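Local coordinates for protein chorismate mutase (PDB 1XHO) that probably catalyses the rearrangement of chorismate to prephenate, as a trimeric chorismate mutase of the type I (AroH) family, at residues C[34-40]-C[134-140]; C[56-60]-C[118-122]. One frame throughout, in Å; residues are numbered along the deposited sequence.

Contact 1. Residues C[34-40]-C[134-140]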
ATOM      1  N   ALA C  34       0.088 -12.815  -0.753  1.00 26.63           N
ATOM      2  CA  ALA C  34      -0.161 -11.680  -1.639  1.00 25.97           C
ATOM      3  C   ALA C  34       0.117 -12.061  -3.093  1.00 25.74           C
ATOM      4  O   ALA C  34       1.031 -12.826  -3.371  1.00 26.16           O
ATOM      5  CB  ALA C  34       0.696 -10.508  -1.226  1.00 26.56           C
ATOM      6  N   ILE C  35      -0.689 -11.534  -4.010  1.00 25.96           N
ATOM      7  CA  ILE C  35      -0.511 -11.778  -5.446  1.00 24.84           C
ATOM      8  C   ILE C  35      -0.224 -10.466  -6.174  1.00 22.41           C
ATOM      9  O   ILE C  35      -0.945  -9.484  -6.013  1.00 20.99           O
ATOM     10  CB  ILE C  35      -1.754 -12.435  -6.097  1.00 26.39           C
ATOM     11  CG1 ILE C  35      -2.444 -13.412  -5.129  1.00 27.98           C
ATOM     12  CG2 ILE C  35      -1.347 -13.142  -7.393  1.00 28.62           C
ATOM     13  CD1 ILE C  35      -3.708 -14.063  -5.684  1.00 26.92           C
ATOM     14  N   ARG C  36       0.837 -10.468  -6.976  1.00 22.10           N
ATOM     15  CA  ARG C  36       1.188  -9.345  -7.822  1.00 23.28           C
ATOM     16  C   ARG C  36       0.670  -9.553  -9.256  1.00 23.66           C
ATOM     17  O   ARG C  36       0.686 -10.664  -9.774  1.00 27.96           O
ATOM     18  CB  ARG C  36       2.714  -9.110  -7.794  1.00 25.39           C
ATOM     19  CG  ARG C  36       3.165  -7.950  -6.884  1.00 27.51           C
ATOM     20  CD  ARG C  36       2.649  -6.578  -7.407  1.00 30.68           C
ATOM     21  NE  ARG C  36       2.926  -6.409  -8.842  1.00 32.30           N
ATOM     22  CZ  ARG C  36       4.104  -6.045  -9.350  1.00 33.62           C
ATOM     23  NH1 ARG C  36       5.146  -5.773  -8.559  1.00 33.44           N
ATOM     24  NH2 ARG C  36       4.245  -5.940 -10.665  1.00 35.23           N
ATOM     25  N   GLY C  37       0.155  -8.478  -9.852  1.00 22.54           N
ATOM     26  CA  GLY C  37      -0.139  -8.404 -11.272  1.00 21.51           C
ATOM     27  C   GLY C  37       0.409  -7.109 -11.893  1.00 21.71           C
ATOM     28  O   GLY C  37       0.569  -6.084 -11.207  1.00 18.81           O
ATOM     29  N   ALA C  38       0.731  -7.167 -13.184  1.00 20.58           N
ATOM     30  CA  ALA C  38       1.115  -5.981 -13.941  1.00 24.07           C
ATOM     31  C   ALA C  38       0.654  -6.125 -15.370  1.00 25.49           C
ATOM     32  O   ALA C  38       0.573  -7.237 -15.899  1.00 27.86           O
ATOM     33  CB  ALA C  38       2.623  -5.733 -13.881  1.00 24.29           C
ATOM     34  N   THR C  39       0.320  -4.991 -15.971  1.00 27.13           N
ATOM     35  CA  THR C  39      -0.127  -4.938 -17.350  1.00 27.43           C
ATOM     36  C   THR C  39       0.173  -3.549 -17.925  1.00 28.41           C
ATOM     37  O   THR C  39       0.477  -2.615 -17.191  1.00 26.39           O
ATOM     38  CB  THR C  39      -1.652  -5.302 -17.480  1.00 27.91           C
ATOM     39  OG1 THR C  39      -1.986  -5.562 -18.855  1.00 26.36           O
ATOM     40  CG2 THR C  39      -2.565  -4.193 -16.898  1.00 26.82           C
ATOM     41  N   THR C  40       0.103  -3.435 -19.245  1.00 29.65           N
ATOM     42  CA  THR C  40       0.291  -2.163 -19.916  1.00 31.75           C
ATOM     43  C   THR C  40      -0.923  -1.846 -20.784  1.00 32.15           C
ATOM     44  O   THR C  40      -1.686  -2.742 -21.151  1.00 33.65           O
ATOM     45  CB  THR C  40       1.590  -2.133 -20.763  1.00 31.73           C
ATOM     46  OG1 THR C  40       1.561  -3.178 -21.751  1.00 31.01           O
ATOM     47  CG2 THR C  40       2.807  -2.296 -19.868  1.00 30.91           C
ATOM     48  N   HIS C 134       1.682 -15.225  -9.851  1.00 33.09           N
ATOM     49  CA  HIS C 134       1.722 -13.809 -10.157  1.00 34.23           C
ATOM     50  C   HIS C 134       1.547 -13.655 -11.660  1.00 34.69           C
ATOM     51  O   HIS C 134       1.954 -14.541 -12.433  1.00 34.07           O
ATOM     52  CB  HIS C 134       3.032 -13.196  -9.667  1.00 35.12           C
ATOM     53  CG  HIS C 134       3.305 -13.440  -8.214  1.00 34.75           C
ATOM     54  ND1 HIS C 134       2.535 -12.894  -7.210  1.00 33.73           N
ATOM     55  CD2 HIS C 134       4.265 -14.168  -7.596  1.00 36.44           C
ATOM     56  CE1 HIS C 134       3.014 -13.267  -6.036  1.00 35.16           C
ATOM     57  NE2 HIS C 134       4.067 -14.037  -6.242  1.00 36.25           N
ATOM     58  N   VAL C 135       0.920 -12.556 -12.078  1.00 33.45           N
ATOM     59  CA  VAL C 135       0.508 -12.391 -13.475  1.00 34.53           C
ATOM     60  C   VAL C 135       1.147 -11.157 -14.110  1.00 35.76           C
ATOM     61  O   VAL C 135       1.052 -10.055 -13.576  1.00 35.54           O
ATOM     62  CB  VAL C 135      -1.020 -12.293 -13.592  1.00 34.71           C
ATOM     63  CG1 VAL C 135      -1.435 -12.073 -15.024  1.00 36.07           C
ATOM     64  CG2 VAL C 135      -1.684 -13.557 -13.046  1.00 35.70           C
ATOM     65  N   TYR C 136       1.793 -11.354 -15.258  1.00 36.30           N
ATOM     66  CA  TYR C 136       2.403 -10.263 -16.007  1.00 36.73           C
ATOM     67  C   TYR C 136       1.847 -10.287 -17.418  1.00 34.25           C
ATOM     68  O   TYR C 136       2.047 -11.259 -18.139  1.00 32.42           O
ATOM     69  CB  TYR C 136       3.934 -10.385 -15.969  1.00 41.16           C
ATOM     70  CG  TYR C 136       4.456 -10.226 -14.559  1.00 42.42           C
ATOM     71  CD1 TYR C 136       4.900  -8.988 -14.100  1.00 43.24           C
ATOM     72  CD2 TYR C 136       4.445 -11.301 -13.661  1.00 43.14           C
ATOM     73  CE1 TYR C 136       5.344  -8.820 -12.791  1.00 43.96           C
ATOM     74  CE2 TYR C 136       4.883 -11.147 -12.347  1.00 43.91           C
ATOM     75  CZ  TYR C 136       5.339  -9.900 -11.920  1.00 44.95           C
ATOM     76  OH  TYR C 136       5.778  -9.725 -10.626  1.00 45.51           O
ATOM     77  N   LEU C 137       1.113  -9.236 -17.799  1.00 32.25           N
ATOM     78  CA  LEU C 137       0.466  -9.195 -19.122  1.00 31.77           C
ATOM     79  C   LEU C 137       0.931  -8.029 -19.977  1.00 30.60           C
ATOM     80  O   LEU C 137       1.449  -7.036 -19.467  1.00 26.27           O
ATOM     81  CB  LEU C 137      -1.055  -9.130 -18.981  1.00 32.20           C
ATOM     82  CG  LEU C 137      -1.737 -10.280 -18.239  1.00 32.12           C
ATOM     83  CD1 LEU C 137      -3.202  -9.965 -18.071  1.00 31.98           C
ATOM     84  CD2 LEU C 137      -1.541 -11.613 -18.972  1.00 32.33           C
ATOM     85  N   ASN C 138       0.720  -8.163 -21.290  1.00 30.40           N
ATOM     86  CA  ASN C 138       1.101  -7.151 -22.267  1.00 29.27           C
ATOM     87  C   ASN C 138       2.562  -6.761 -22.067  1.00 28.91           C
ATOM     88  O   ASN C 138       3.389  -7.623 -21.792  1.00 28.42           O
ATOM     89  CB  ASN C 138       0.179  -5.925 -22.185  1.00 30.41           C
ATOM     90  CG  ASN C 138      -1.284  -6.278 -22.322  1.00 31.19           C
ATOM     91  OD1 ASN C 138      -1.629  -7.329 -22.855  1.00 32.76           O
ATOM     92  ND2 ASN C 138      -2.157  -5.385 -21.856  1.00 27.95           N
ATOM     93  N   GLY C 139       2.886  -5.476 -22.191  1.00 28.63           N
ATOM     94  CA  GLY C 139       4.260  -5.015 -22.017  1.00 28.94           C
ATOM     95  C   GLY C 139       4.867  -5.290 -20.658  1.00 28.97           C
ATOM     96  O   GLY C 139       6.087  -5.256 -20.514  1.00 30.65           O
ATOM     97  N   ALA C 140       4.030  -5.563 -19.654  1.00 31.69           N
ATOM     98  CA  ALA C 140       4.513  -5.853 -18.296  1.00 32.22           C
ATOM     99  C   ALA C 140       5.226  -7.203 -18.164  1.00 32.92           C
ATOM    100  O   ALA C 140       5.886  -7.456 -17.153  1.00 31.19           O
ATOM    101  CB  ALA C 140       3.381  -5.751 -17.283  1.00 32.20           C
TER
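Arg36 and Ala38 of strand 32-40 carry the backbone pairing with 134-140, a short parallel edge ladder in which Gly37 bridges Val135 and Ala38 bridges Tyr136. Val135 N gives to Arg36 O (3.0 Å), Ala38 N to Val135 O (2.9 Å) and Leu137 N to Ala38 O (2.8 Å).

Side chains extend this ladder at both ends. At the start the His134 ring presents an edge to the strand, and its ND1 accepts Arg36 N at 3.0 Å in an almost straight bond (175°), with the donor tilted a little out of the ring plane. At the far end the chain turns: Asn138 ND2 reaches Thr40 O at 2.8 Å, close to its own amide plane, and also bonds Glu52. Thr40 OG1, held between its backbone N and carbonyl carbon (chi1 59°), accepts Gly139 N at 2.7 Å.

Apolar contact fills in between: Ala38 CB meets Ala140 CB at 3.5 Å and lies obliquely beside the Tyr136 ring.

The Arg36 guanidinium crosses that same ring, NH2 3.7 Å from Tyr136 CE1 and the two planes 60° apart, while Arg36 NH1 hydrogen-bonds to Leu101 O of the second subunit.

Because ND1 receives a backbone N-H, it must offer a lone pair there, consistent with a neutral His134 protonated at NE2.

Contact 2. Residues C[56-60]-C[118-122]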
ATOM      1  N   LEU C  56      -6.609  -8.215 -16.284  1.00 28.39           N
ATOM      2  CA  LEU C  56      -5.564  -8.567 -15.328  1.00 27.95           C
ATOM      3  C   LEU C  56      -6.146  -9.188 -14.053  1.00 26.46           C
ATOM      4  O   LEU C  56      -5.673 -10.227 -13.608  1.00 26.84           O
ATOM      5  CB  LEU C  56      -4.700  -7.333 -15.002  1.00 27.05           C
ATOM      6  CG  LEU C  56      -3.601  -7.482 -13.946  1.00 26.52           C
ATOM      7  CD1 LEU C  56      -2.656  -8.647 -14.262  1.00 26.67           C
ATOM      8  CD2 LEU C  56      -2.828  -6.161 -13.801  1.00 26.32           C
ATOM      9  N   LEU C  57      -7.164  -8.555 -13.476  1.00 27.17           N
ATOM     10  CA  LEU C  57      -7.838  -9.091 -12.282  1.00 27.86           C
ATOM     11  C   LEU C  57      -8.481 -10.459 -12.542  1.00 29.75           C
ATOM     12  O   LEU C  57      -8.412 -11.334 -11.697  1.00 30.73           O
ATOM     13  CB  LEU C  57      -8.915  -8.122 -11.786  1.00 27.93           C
ATOM     14  CG  LEU C  57      -8.446  -6.749 -11.304  1.00 30.52           C
ATOM     15  CD1 LEU C  57      -9.655  -5.811 -11.056  1.00 28.78           C
ATOM     16  CD2 LEU C  57      -7.562  -6.891 -10.057  1.00 30.06           C
ATOM     17  N   LYS C  58      -9.121 -10.616 -13.699  1.00 34.48           N
ATOM     18  CA  LYS C  58      -9.779 -11.878 -14.089  1.00 37.48           C
ATOM     19  C   LYS C  58      -8.741 -12.998 -14.197  1.00 37.53           C
ATOM     20  O   LYS C  58      -8.870 -14.038 -13.563  1.00 37.73           O
ATOM     21  CB  LYS C  58     -10.547 -11.679 -15.413  1.00 40.76           C
ATOM     22  CG  LYS C  58     -11.237 -12.923 -16.010  1.00 42.50           C
ATOM     23  CD  LYS C  58     -12.024 -13.750 -14.985  1.00 45.16           C
ATOM     24  CE  LYS C  58     -12.822 -14.866 -15.666  1.00 46.58           C
ATOM     25  NZ  LYS C  58     -14.039 -14.361 -16.378  1.00 49.08           N
ATOM     26  N   GLU C  59      -7.689 -12.736 -14.964  1.00 37.50           N
ATOM     27  CA  GLU C  59      -6.505 -13.584 -15.031  1.00 37.94           C
ATOM     28  C   GLU C  59      -5.922 -13.933 -13.640  1.00 37.11           C
ATOM     29  O   GLU C  59      -5.612 -15.096 -13.366  1.00 35.30           O
ATOM     30  CB  GLU C  59      -5.456 -12.876 -15.883  1.00 40.76           C
ATOM     31  CG  GLU C  59      -4.180 -13.642 -16.134  1.00 44.02           C
ATOM     32  CD  GLU C  59      -4.338 -14.736 -17.153  1.00 46.02           C
ATOM     33  OE1 GLU C  59      -5.040 -15.733 -16.863  1.00 48.11           O
ATOM     34  OE2 GLU C  59      -3.737 -14.597 -18.240  1.00 45.96           O
HETATM   35  N   MSE C  60      -5.775 -12.934 -12.769  1.00 35.72           N
HETATM   36  CA  MSE C  60      -5.251 -13.179 -11.411  1.00 35.00           C
HETATM   37  C   MSE C  60      -6.158 -14.102 -10.594  1.00 34.66           C
HETATM   38  O   MSE C  60      -5.672 -14.984  -9.879  1.00 34.83           O
HETATM   39  CB  MSE C  60      -5.050 -11.869 -10.655  1.00 33.20           C
HETATM   40  CG  MSE C  60      -3.894 -11.049 -11.172  1.00 33.37           C
HETATM   41 SE   MSE C  60      -3.802  -9.313 -10.294  1.00 30.84          SE
HETATM   42  CE  MSE C  60      -3.022  -9.892  -8.664  1.00 27.56           C
ATOM     43  N   ARG C 118      -0.122  -1.740 -12.095  1.00 25.15           N
ATOM     44  CA  ARG C 118       0.236  -2.824 -11.169  1.00 24.68           C
ATOM     45  C   ARG C 118      -0.852  -3.064 -10.124  1.00 22.57           C
ATOM     46  O   ARG C 118      -1.589  -2.154  -9.751  1.00 19.61           O
ATOM     47  CB  ARG C 118       1.584  -2.566 -10.490  1.00 22.96           C
ATOM     48  CG  ARG C 118       2.753  -2.471 -11.483  1.00 24.54           C
ATOM     49  CD  ARG C 118       4.050  -2.227 -10.731  1.00 23.55           C
ATOM     50  NE  ARG C 118       5.268  -2.297 -11.539  1.00 22.43           N
ATOM     51  CZ  ARG C 118       5.760  -1.321 -12.310  1.00 20.94           C
ATOM     52  NH1 ARG C 118       5.128  -0.184 -12.477  1.00 24.14           N
ATOM     53  NH2 ARG C 118       6.890  -1.511 -12.951  1.00 22.18           N
ATOM     54  N   VAL C 119      -0.948  -4.317  -9.683  1.00 23.30           N
ATOM     55  CA  VAL C 119      -1.956  -4.762  -8.728  1.00 22.75           C
ATOM     56  C   VAL C 119      -1.272  -5.602  -7.669  1.00 24.28           C
ATOM     57  O   VAL C 119      -0.499  -6.494  -8.003  1.00 25.00           O
ATOM     58  CB  VAL C 119      -3.044  -5.655  -9.404  1.00 21.88           C
ATOM     59  CG1 VAL C 119      -4.020  -6.223  -8.362  1.00 21.02           C
ATOM     60  CG2 VAL C 119      -3.769  -4.883 -10.448  1.00 22.93           C
HETATM   61  N   MSE C 120      -1.549  -5.300  -6.401  1.00 25.78           N
HETATM   62  CA  MSE C 120      -1.145  -6.145  -5.290  1.00 26.73           C
HETATM   63  C   MSE C 120      -2.408  -6.638  -4.565  1.00 26.88           C
HETATM   64  O   MSE C 120      -3.197  -5.847  -4.029  1.00 26.45           O
HETATM   65  CB  MSE C 120      -0.244  -5.384  -4.327  1.00 27.60           C
HETATM   66  CG  MSE C 120       0.098  -6.175  -3.049  1.00 28.09           C
HETATM   67 SE   MSE C 120       1.362  -5.239  -1.889  1.00 30.45          SE
HETATM   68  CE  MSE C 120       3.066  -5.858  -2.745  1.00 28.13           C
HETATM   69  N   MSE C 121      -2.587  -7.949  -4.547  1.00 26.34           N
HETATM   70  CA  MSE C 121      -3.793  -8.543  -4.013  1.00 29.09           C
HETATM   71  C   MSE C 121      -3.493  -9.442  -2.817  1.00 27.71           C
HETATM   72  O   MSE C 121      -2.848 -10.474  -2.973  1.00 28.00           O
HETATM   73  CB  MSE C 121      -4.450  -9.347  -5.123  1.00 31.41           C
HETATM   74  CG  MSE C 121      -5.851  -9.803  -4.839  1.00 31.73           C
HETATM   75 SE   MSE C 121      -6.462 -10.856  -6.332  1.00 32.61          SE
HETATM   76  CE  MSE C 121      -6.783  -9.542  -7.667  1.00 30.01           C
ATOM     77  N   HIS C 122      -3.967  -9.052  -1.631  1.00 26.48           N
ATOM     78  CA  HIS C 122      -3.892  -9.917  -0.450  1.00 25.77           C
ATOM     79  C   HIS C 122      -5.099 -10.873  -0.424  1.00 26.95           C
ATOM     80  O   HIS C 122      -6.227 -10.454  -0.621  1.00 24.71           O
ATOM     81  CB  HIS C 122      -3.795  -9.081   0.835  1.00 24.79           C
ATOM     82  CG  HIS C 122      -2.451  -8.451   1.025  1.00 25.18           C
ATOM     83  ND1 HIS C 122      -2.064  -7.305   0.356  1.00 24.68           N
ATOM     84  CD2 HIS C 122      -1.384  -8.837   1.763  1.00 23.91           C
ATOM     85  CE1 HIS C 122      -0.827  -6.997   0.705  1.00 25.00           C
ATOM     86  NE2 HIS C 122      -0.389  -7.912   1.553  1.00 22.55           N
TER
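Leu56 meets Val119 branch to branch, the two side chains running antiparallel alongside one another. With CG anti to its backbone N (chi1 176°), Leu56 extends toward the strand and rests CD2 3.7 Å from Val119 CG2. Leu56 also touches Thr39 and Val135, and in this way serves strand 116-124 and the two strands beyond it at once.

Leu57, one residue on, starts off to the flank, yet its CD2 swings in over the strand. That methyl lies 3.7 Å from Met121 CE and 4.0 Å from Val119 CG1, bridging the two inward residues; the Leu57 and Val119 side chains cross at about a right angle. Met94 and Trp96 also touch Leu57.

The setting is a helix laid on one face of the mixed sheet; the axes of 56-60 and 118-122 approach to 10.5 Å and cross at -37°. Val119 and Met121 face the helix, while Arg118, Met120 and His122 sit on the reverse face, where they meet the second subunit. This fits the AroH-type fold, in which three subunits bring their sheets together as a pseudo-alpha/beta barrel with the helices outside.

Met60, a full turn on from Leu56, enters straight toward the strand. Like Met121 it is modelled as selenomethionine, the label used for phasing. Its chain runs extended through chi2 and then bends at chi3 (78°), which lays SE 3.7 Å from Val119 CG1 and brings CE to 3.9 Å from Met121 CB. Met60 and Met121 reach for each other tip to tip, their CE methyls 3.9 Å apart. Met60 also packs on Ile35 and Val135.

Overall arrangement
Strands 32-40 and 116-124 are neighbours in one sheet, so contact 1 and contact 2 share a seam, with centres about 7 Å apart. Ile35 N lies 2.6 Å from Met121 O, and Gly37 O lies 2.8 Å from Val119 N, both probable backbone hydrogen bonds. Helix 46-63 also touches contact 1 directly: Glu59 CG approaches Val135 CG1 to 3.4 Å. In the sequence, both segments of contact 2 fall between those of contact 1. Both contacts touch the second subunit across the reverse face of the sheet. In AroH-type enzymes the active sites lie at subunit interfaces; no bound ligand locates one here.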